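Long-range contacts in uncharacterized protein (Desulfovibrio piger, PDB 4LG3), which is of unknown function but belongs to the DUF4875 family, placed in a clan with CamS-like proteins: residues F9-E15 against N28-V34; L80-P84 against L128-C132. The contacts are given in a common frame with arbitrary orientation. Residues are numbered along the deposited sequence.

Interaction 1: residues F9-E15 against N28-V34; sequences FFAPTKE and NVRIVLV
Lay F9-E15 antiparallel along N28-V34, as the two arms of a beta hairpin, with the axes of strands 10-12 and 28-34 4.6 Å apart at 146°. F10-L33 and P12-I31 are non-hydrogen-bonded pairs flanking the hydrogen-bonded pair A11-V32 (A11 N to V32 O and V32 N to A11 O, both 3.0 Å); V34 N reaches F9 O at 3.1 Å. A classic beta bulge then slips the register by one: T13, turning the corner at phi/psi -119/-16, and K14 both face R30 (T13 N to R30 O 2.8 Å, R30 N to K14 O 2.9 Å), and the non-hydrogen-bonded pair E15-V29 follows. F10 starts sideways, and chi1 p swings its ring against the I31 branches, CG2 3.7 Å from F10 CD1 and CD1 4.3 Å from the centroid in an off-centre CH-pi contact; A63 of helix 53-71 meets the ring too. On the face of P12, I31, V29 and E15, V29 CG1 is a knob between P12 CB (4.1 Å) and E15 CG (3.8 Å), while P12 CB also approaches I31 CG2 (4.4 Å). On the face of A11, V32, K14 and R30, A11 CB nestles 3.8 Å from V34 CG1; beside it T13 CG2 meets V32 CG2 at 3.8 Å. One water bridges F9 O (3.0 Å) and V34 O (2.9 Å). Main-chain bonds and apolar contacts do most of the joining; beyond them E15 bonds Y27 across the hairpin and Y67 of helix 53-71, and R30 makes a salt bridge with D81 of strand 75-81.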
ATOM      1  N   PHE A   9      -9.457   6.379  -6.678  1.00 46.70           N
ATOM      2  CA  PHE A   9      -9.924   6.973  -5.431  1.00 45.02           C
ATOM      3  C   PHE A   9      -9.216   6.346  -4.247  1.00 45.05           C
ATOM      4  O   PHE A   9      -9.047   5.127  -4.171  1.00 43.72           O
ATOM      5  CB  PHE A   9     -11.425   6.855  -5.261  1.00 47.84           C
ATOM      6  CG  PHE A   9     -12.193   7.617  -6.305  1.00 51.56           C
ATOM      7  CD1 PHE A   9     -11.865   8.935  -6.613  1.00 54.84           C
ATOM      8  CD2 PHE A   9     -13.240   7.012  -6.996  1.00 56.08           C
ATOM      9  CE1 PHE A   9     -12.574   9.639  -7.587  1.00 58.27           C
ATOM     10  CE2 PHE A   9     -13.961   7.723  -7.956  1.00 61.51           C
ATOM     11  CZ  PHE A   9     -13.632   9.038  -8.235  1.00 59.88           C
ATOM     12  N   PHE A  10      -8.744   7.204  -3.353  1.00 39.00           N
ATOM     13  CA  PHE A  10      -8.037   6.735  -2.181  1.00 38.27           C
ATOM     14  C   PHE A  10      -8.495   7.499  -0.953  1.00 41.65           C
ATOM     15  O   PHE A  10      -9.167   8.519  -1.047  1.00 40.45           O
ATOM     16  CB  PHE A  10      -6.498   6.839  -2.371  1.00 38.54           C
ATOM     17  CG  PHE A  10      -5.950   8.254  -2.400  1.00 38.57           C
ATOM     18  CD1 PHE A  10      -5.681   8.940  -1.216  1.00 39.15           C
ATOM     19  CD2 PHE A  10      -5.684   8.889  -3.607  1.00 37.09           C
ATOM     20  CE1 PHE A  10      -5.230  10.257  -1.244  1.00 38.37           C
ATOM     21  CE2 PHE A  10      -5.196  10.190  -3.633  1.00 38.36           C
ATOM     22  CZ  PHE A  10      -4.979  10.870  -2.455  1.00 36.01           C
ATOM     23  N   ALA A  11      -8.133   6.975   0.203  1.00 38.41           N
ATOM     24  CA  ALA A  11      -8.366   7.599   1.499  1.00 36.64           C
ATOM     25  C   ALA A  11      -7.149   7.320   2.374  1.00 40.22           C
ATOM     26  O   ALA A  11      -6.627   6.204   2.352  1.00 38.24           O
ATOM     27  CB  ALA A  11      -9.627   7.059   2.136  1.00 37.69           C
ATOM     28  N   PRO A  12      -6.629   8.318   3.104  1.00 39.22           N
ATOM     29  CA  PRO A  12      -5.490   8.022   4.003  1.00 38.84           C
ATOM     30  C   PRO A  12      -5.932   7.169   5.210  1.00 41.88           C
ATOM     31  O   PRO A  12      -7.087   7.270   5.649  1.00 39.93           O
ATOM     32  CB  PRO A  12      -5.039   9.416   4.457  1.00 40.43           C
ATOM     33  CG  PRO A  12      -6.300  10.253   4.414  1.00 44.32           C
ATOM     34  CD  PRO A  12      -7.115   9.712   3.261  1.00 39.60           C
ATOM     35  N   THR A  13      -5.015   6.347   5.746  1.00 38.55           N
ATOM     36  CA  THR A  13      -5.267   5.530   6.941  1.00 39.23           C
ATOM     37  C   THR A  13      -4.300   5.942   8.038  1.00 43.13           C
ATOM     38  O   THR A  13      -4.476   5.571   9.205  1.00 44.27           O
ATOM     39  CB  THR A  13      -5.119   4.011   6.647  1.00 41.10           C
ATOM     40  OG1 THR A  13      -3.804   3.761   6.181  1.00 42.80           O
ATOM     41  CG2 THR A  13      -6.140   3.490   5.658  1.00 37.52           C
ATOM     42  N   LYS A  14      -3.242   6.658   7.640  1.00 38.07           N
ATOM     43  CA  LYS A  14      -2.178   7.101   8.525  1.00 39.11           C
ATOM     44  C   LYS A  14      -1.416   8.251   7.884  1.00 41.91           C
ATOM     45  O   LYS A  14      -1.093   8.185   6.703  1.00 40.38           O
ATOM     46  CB  LYS A  14      -1.207   5.930   8.852  1.00 40.57           C
ATOM     47  CG  LYS A  14      -0.279   6.222  10.013  1.00 40.17           C
ATOM     48  CD  LYS A  14       0.625   5.060  10.294  1.00 44.75           C
ATOM     49  CE  LYS A  14       1.519   5.339  11.471  1.00 44.71           C
ATOM     50  NZ  LYS A  14       2.135   4.074  11.941  1.00 73.09           N
ATOM     51  N   GLU A  15      -1.094   9.274   8.698  1.00 38.37           N
ATOM     52  CA  GLU A  15      -0.362  10.491   8.312  1.00 36.88           C
ATOM     53  C   GLU A  15       0.531  10.924   9.449  1.00 43.05           C
ATOM     54  O   GLU A  15       0.064  11.023  10.590  1.00 39.99           O
ATOM     55  CB  GLU A  15      -1.338  11.632   7.997  1.00 37.40           C
ATOM     56  CG  GLU A  15      -2.100  11.509   6.695  1.00 37.09           C
ATOM     57  CD  GLU A  15      -3.033  12.679   6.442  1.00 46.53           C
ATOM     58  OE1 GLU A  15      -2.837  13.747   7.062  1.00 44.81           O
ATOM     59  OE2 GLU A  15      -3.962  12.530   5.618  1.00 39.90           O
ATOM     60  N   ASN A  28       4.865  11.445   5.895  1.00 38.95           N
ATOM     61  CA  ASN A  28       4.672  10.033   5.523  1.00 38.17           C
ATOM     62  C   ASN A  28       3.215   9.695   5.613  1.00 40.36           C
ATOM     63  O   ASN A  28       2.559  10.000   6.619  1.00 40.22           O
ATOM     64  CB  ASN A  28       5.518   9.095   6.376  1.00 38.80           C
ATOM     65  CG  ASN A  28       6.980   9.450   6.367  1.00 51.12           C
ATOM     66  OD1 ASN A  28       7.614   9.508   5.323  1.00 41.92           O
ATOM     67  ND2 ASN A  28       7.534   9.725   7.536  1.00 52.52           N
ATOM     68  N   VAL A  29       2.682   9.110   4.523  1.00 35.04           N
ATOM     69  CA  VAL A  29       1.258   8.791   4.441  1.00 31.83           C
ATOM     70  C   VAL A  29       1.035   7.377   3.927  1.00 36.63           C
ATOM     71  O   VAL A  29       1.656   6.954   2.949  1.00 34.67           O
ATOM     72  CB  VAL A  29       0.497   9.838   3.536  1.00 31.45           C
ATOM     73  CG1 VAL A  29      -1.010   9.589   3.559  1.00 28.93           C
ATOM     74  CG2 VAL A  29       0.797  11.277   3.953  1.00 30.59           C
ATOM     75  N   ARG A  30       0.077   6.681   4.555  1.00 35.16           N
ATOM     76  CA  ARG A  30      -0.430   5.367   4.126  1.00 33.38           C
ATOM     77  C   ARG A  30      -1.817   5.587   3.593  1.00 38.59           C
ATOM     78  O   ARG A  30      -2.638   6.237   4.250  1.00 39.22           O
ATOM     79  CB  ARG A  30      -0.438   4.345   5.254  1.00 31.26           C
ATOM     80  CG  ARG A  30       0.918   4.110   5.906  1.00 32.77           C
ATOM     81  CD  ARG A  30       0.890   2.804   6.674  1.00 42.19           C
ATOM     82  NE  ARG A  30       1.084   1.650   5.784  1.00 46.35           N
ATOM     83  CZ  ARG A  30       2.237   1.007   5.630  1.00 51.17           C
ATOM     84  NH1 ARG A  30       3.304   1.368   6.327  1.00 36.42           N
ATOM     85  NH2 ARG A  30       2.319  -0.030   4.810  1.00 38.62           N
ATOM     86  N   ILE A  31      -2.081   5.092   2.382  1.00 35.01           N
ATOM     87  CA  ILE A  31      -3.379   5.254   1.746  1.00 34.17           C
ATOM     88  C   ILE A  31      -3.928   3.885   1.378  1.00 39.79           C
ATOM     89  O   ILE A  31      -3.182   2.900   1.353  1.00 40.95           O
ATOM     90  CB  ILE A  31      -3.318   6.234   0.516  1.00 36.37           C
ATOM     91  CG1 ILE A  31      -2.395   5.732  -0.600  1.00 34.53           C
ATOM     92  CG2 ILE A  31      -2.989   7.697   0.960  1.00 37.58           C
ATOM     93  CD1 ILE A  31      -2.628   6.377  -1.995  1.00 41.18           C
ATOM     94  N   VAL A  32      -5.242   3.822   1.113  1.00 35.54           N
ATOM     95  CA  VAL A  32      -5.939   2.619   0.632  1.00 34.92           C
ATOM     96  C   VAL A  32      -6.870   3.039  -0.511  1.00 41.11           C
ATOM     97  O   VAL A  32      -7.329   4.190  -0.537  1.00 40.05           O
ATOM     98  CB  VAL A  32      -6.734   1.804   1.715  1.00 37.41           C
ATOM     99  CG1 VAL A  32      -5.813   1.143   2.731  1.00 36.74           C
ATOM    100  CG2 VAL A  32      -7.816   2.649   2.399  1.00 36.96           C
ATOM    101  N   LEU A  33      -7.202   2.078  -1.402  1.00 39.33           N
ATOM    102  CA  LEU A  33      -8.162   2.292  -2.468  1.00 40.02           C
ATOM    103  C   LEU A  33      -9.558   2.197  -1.907  1.00 45.07           C
ATOM    104  O   LEU A  33      -9.843   1.285  -1.119  1.00 46.13           O
ATOM    105  CB  LEU A  33      -7.995   1.284  -3.605  1.00 40.46           C
ATOM    106  CG  LEU A  33      -6.698   1.306  -4.384  1.00 43.93           C
ATOM    107  CD1 LEU A  33      -6.744   0.267  -5.478  1.00 44.71           C
ATOM    108  CD2 LEU A  33      -6.372   2.716  -4.932  1.00 42.06           C
ATOM    109  N   VAL A  34     -10.434   3.122  -2.314  1.00 40.12           N
ATOM    110  CA  VAL A  34     -11.826   3.128  -1.857  1.00 39.87           C
ATOM    111  C   VAL A  34     -12.801   3.143  -3.029  1.00 45.15           C
ATOM    112  O   VAL A  34     -12.436   3.439  -4.173  1.00 44.28           O
ATOM    113  CB  VAL A  34     -12.148   4.289  -0.876  1.00 42.51           C
ATOM    114  CG1 VAL A  34     -11.306   4.182   0.396  1.00 41.55           C
ATOM    115  CG2 VAL A  34     -11.990   5.658  -1.544  1.00 41.36           C
TER
HETATM  116  O   HOH W   1     -10.190   2.852  -5.832  1.00 48.39           O

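Interaction 2: residues L80-P84 against L128-C132; sequences LDSQP and LKIQC
Two short hydrogen bonds lead: S82 OG donates to Q131 OE1 at 2.6 Å, and Q83 NE2 donates to the backbone L128 O at 2.8 Å with an angle of 155°. Beside the first, T91 N bonds S82 OG, while T91 OG1 and L169 O bond Q131 NE2. Q83 NE2 also makes a weak 3.4 Å bond to Q131 OE1, so the amide end of Q83 sits between the helix backbone and the Q131 side chain. Build L80-D81 as the end of strand 75-81, then turn the chain at S82 (phi/psi -62/-28) and extend it again at Q83 (-176/165). Both S82 and Q83 take chi1 p and aim CB toward helix 125-137; chi2 t stretches Q83 out to its target. Q131 (chi1 m, chi2 t) lies one turn on from L128, whose O already accepts C132 N at 3.1 Å within the helix. Around this polar centre, L128 CD2 lies 3.3 Å from S82 O and 3.9 Å from S82 CB, and also packs on Q83 CD at 4.0 Å. Joining a strand's exit loop to a helix side, the contact is chiefly polar: the buried S82 OG, Q131 OE1 and L128 O find partners across it, and L128 CD2 supplies the apolar part of the 214 Å² covered.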
ATOM      1  N   LEU A  80       0.710   2.765  -0.663  1.00 33.36           N
ATOM      2  CA  LEU A  80      -0.623   2.275  -0.933  1.00 32.49           C
ATOM      3  C   LEU A  80      -0.701   0.839  -0.425  1.00 38.24           C
ATOM      4  O   LEU A  80       0.043  -0.022  -0.894  1.00 37.92           O
ATOM      5  CB  LEU A  80      -0.986   2.383  -2.422  1.00 32.40           C
ATOM      6  CG  LEU A  80      -2.298   1.749  -2.893  1.00 35.32           C
ATOM      7  CD1 LEU A  80      -3.506   2.497  -2.336  1.00 34.11           C
ATOM      8  CD2 LEU A  80      -2.345   1.705  -4.408  1.00 33.54           C
ATOM      9  N   ASP A  81      -1.598   0.596   0.550  1.00 36.36           N
ATOM     10  CA  ASP A  81      -1.818  -0.746   1.101  1.00 37.18           C
ATOM     11  C   ASP A  81      -2.999  -1.442   0.404  1.00 40.67           C
ATOM     12  O   ASP A  81      -3.875  -0.773  -0.129  1.00 39.45           O
ATOM     13  CB  ASP A  81      -2.033  -0.707   2.623  1.00 37.79           C
ATOM     14  CG  ASP A  81      -0.811  -0.280   3.402  1.00 38.50           C
ATOM     15  OD1 ASP A  81       0.284  -0.843   3.150  1.00 36.63           O
ATOM     16  OD2 ASP A  81      -0.955   0.572   4.308  1.00 44.46           O
ATOM     17  N   SER A  82      -3.009  -2.783   0.415  1.00 39.47           N
ATOM     18  CA  SER A  82      -4.042  -3.622  -0.212  1.00 41.04           C
ATOM     19  C   SER A  82      -5.422  -3.389   0.395  1.00 46.63           C
ATOM     20  O   SER A  82      -6.431  -3.568  -0.287  1.00 49.12           O
ATOM     21  CB  SER A  82      -3.678  -5.098  -0.110  1.00 43.90           C
ATOM     22  OG  SER A  82      -3.501  -5.496   1.240  1.00 50.39           O
ATOM     23  N   GLN A  83      -5.462  -2.988   1.663  1.00 41.62           N
ATOM     24  CA  GLN A  83      -6.682  -2.732   2.411  1.00 41.85           C
ATOM     25  C   GLN A  83      -6.353  -2.195   3.809  1.00 43.42           C
ATOM     26  O   GLN A  83      -5.214  -2.344   4.257  1.00 41.63           O
ATOM     27  CB  GLN A  83      -7.499  -4.046   2.533  1.00 45.04           C
ATOM     28  CG  GLN A  83      -6.823  -5.162   3.338  1.00 49.88           C
ATOM     29  CD  GLN A  83      -7.634  -6.410   3.392  1.00 58.64           C
ATOM     30  OE1 GLN A  83      -8.863  -6.414   3.358  1.00 67.77           O
ATOM     31  NE2 GLN A  83      -6.964  -7.501   3.454  1.00 57.22           N
ATOM     32  N   PRO A  84      -7.324  -1.611   4.554  1.00 39.22           N
ATOM     33  CA  PRO A  84      -7.036  -1.256   5.964  1.00 38.17           C
ATOM     34  C   PRO A  84      -6.768  -2.535   6.775  1.00 44.01           C
ATOM     35  O   PRO A  84      -7.297  -3.593   6.465  1.00 44.94           O
ATOM     36  CB  PRO A  84      -8.326  -0.573   6.439  1.00 38.81           C
ATOM     37  CG  PRO A  84      -9.083  -0.260   5.207  1.00 43.03           C
ATOM     38  CD  PRO A  84      -8.730  -1.317   4.212  1.00 39.37           C
ATOM     39  N   LEU A 128      -7.885 -10.654  -0.713  1.00 42.86           N
ATOM     40  CA  LEU A 128      -8.071  -9.663   0.343  1.00 41.23           C
ATOM     41  C   LEU A 128      -8.666 -10.282   1.604  1.00 46.23           C
ATOM     42  O   LEU A 128      -8.250  -9.930   2.709  1.00 46.01           O
ATOM     43  CB  LEU A 128      -8.952  -8.510  -0.166  1.00 40.83           C
ATOM     44  CG  LEU A 128      -8.311  -7.562  -1.198  1.00 42.97           C
ATOM     45  CD1 LEU A 128      -9.358  -6.684  -1.825  1.00 43.20           C
ATOM     46  CD2 LEU A 128      -7.209  -6.730  -0.586  1.00 41.03           C
ATOM     47  N   LYS A 129      -9.594 -11.233   1.442  1.00 45.67           N
ATOM     48  CA  LYS A 129     -10.207 -11.975   2.540  1.00 47.16           C
ATOM     49  C   LYS A 129      -9.148 -12.861   3.206  1.00 52.87           C
ATOM     50  O   LYS A 129      -9.122 -12.932   4.436  1.00 54.66           O
ATOM     51  CB  LYS A 129     -11.410 -12.821   2.037  1.00 51.77           C
ATOM     52  CG  LYS A 129     -12.169 -13.608   3.120  1.00 70.33           C
ATOM     53  CD  LYS A 129     -13.184 -12.748   3.884  1.00 88.78           C
ATOM     54  CE  LYS A 129     -13.246 -13.081   5.362  1.00104.10           C
ATOM     55  NZ  LYS A 129     -13.830 -11.963   6.159  1.00112.77           N
ATOM     56  N   ILE A 130      -8.266 -13.507   2.412  1.00 49.00           N
ATOM     57  CA  ILE A 130      -7.216 -14.391   2.939  1.00 50.57           C
ATOM     58  C   ILE A 130      -6.278 -13.557   3.834  1.00 55.32           C
ATOM     59  O   ILE A 130      -5.933 -14.006   4.943  1.00 55.84           O
ATOM     60  CB  ILE A 130      -6.453 -15.155   1.803  1.00 53.99           C
ATOM     61  CG1 ILE A 130      -7.354 -16.196   1.123  1.00 55.23           C
ATOM     62  CG2 ILE A 130      -5.181 -15.834   2.324  1.00 55.84           C
ATOM     63  CD1 ILE A 130      -6.784 -16.790  -0.179  1.00 56.78           C
ATOM     64  N   GLN A 131      -5.908 -12.331   3.361  1.00 50.30           N
ATOM     65  CA  GLN A 131      -5.052 -11.347   4.066  1.00 48.29           C
ATOM     66  C   GLN A 131      -5.654 -10.924   5.388  1.00 53.09           C
ATOM     67  O   GLN A 131      -4.946 -10.830   6.386  1.00 52.36           O
ATOM     68  CB  GLN A 131      -4.848 -10.089   3.217  1.00 46.38           C
ATOM     69  CG  GLN A 131      -3.913 -10.294   2.057  1.00 41.87           C
ATOM     70  CD  GLN A 131      -3.500  -8.977   1.493  1.00 47.11           C
ATOM     71  OE1 GLN A 131      -4.258  -8.000   1.499  1.00 40.12           O
ATOM     72  NE2 GLN A 131      -2.291  -8.924   0.992  1.00 40.00           N
ATOM     73  N   CYS A 132      -6.963 -10.678   5.378  1.00 52.08           N
ATOM     74  CA  CYS A 132      -7.738 -10.297   6.551  1.00 54.15           C
ATOM     75  C   CYS A 132      -7.746 -11.448   7.588  1.00 56.88           C
ATOM     76  O   CYS A 132      -7.485 -11.196   8.773  1.00 56.27           O
ATOM     77  CB  CYS A 132      -9.151  -9.890   6.147  1.00 56.41           C
ATOM     78  SG  CYS A 132     -10.180  -9.342   7.533  1.00 62.12           S
TER

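Both contacts reach the same mixed sheet, in which strands 26-36 and 75-81 run parallel as neighbours, and they meet directly: R30 NE of interaction 1 forms a salt bridge with D81 OD2 of interaction 2 at 2.7 Å, and V32 CG1 packs 3.5 Å from Q83 C. Their centres lie about 13 Å apart. Interaction 1 pairs two arms of a hairpin within the sheet; its outer strand is largely exposed or partly so, while V29, I31, V32 and L33 are buried. Interaction 2 is smaller (214 against 654 Å²) but buried, and carries the sheet across to helix 125-137. Main-chain pairing dominates the first, side-chain hydrogen bonds the second.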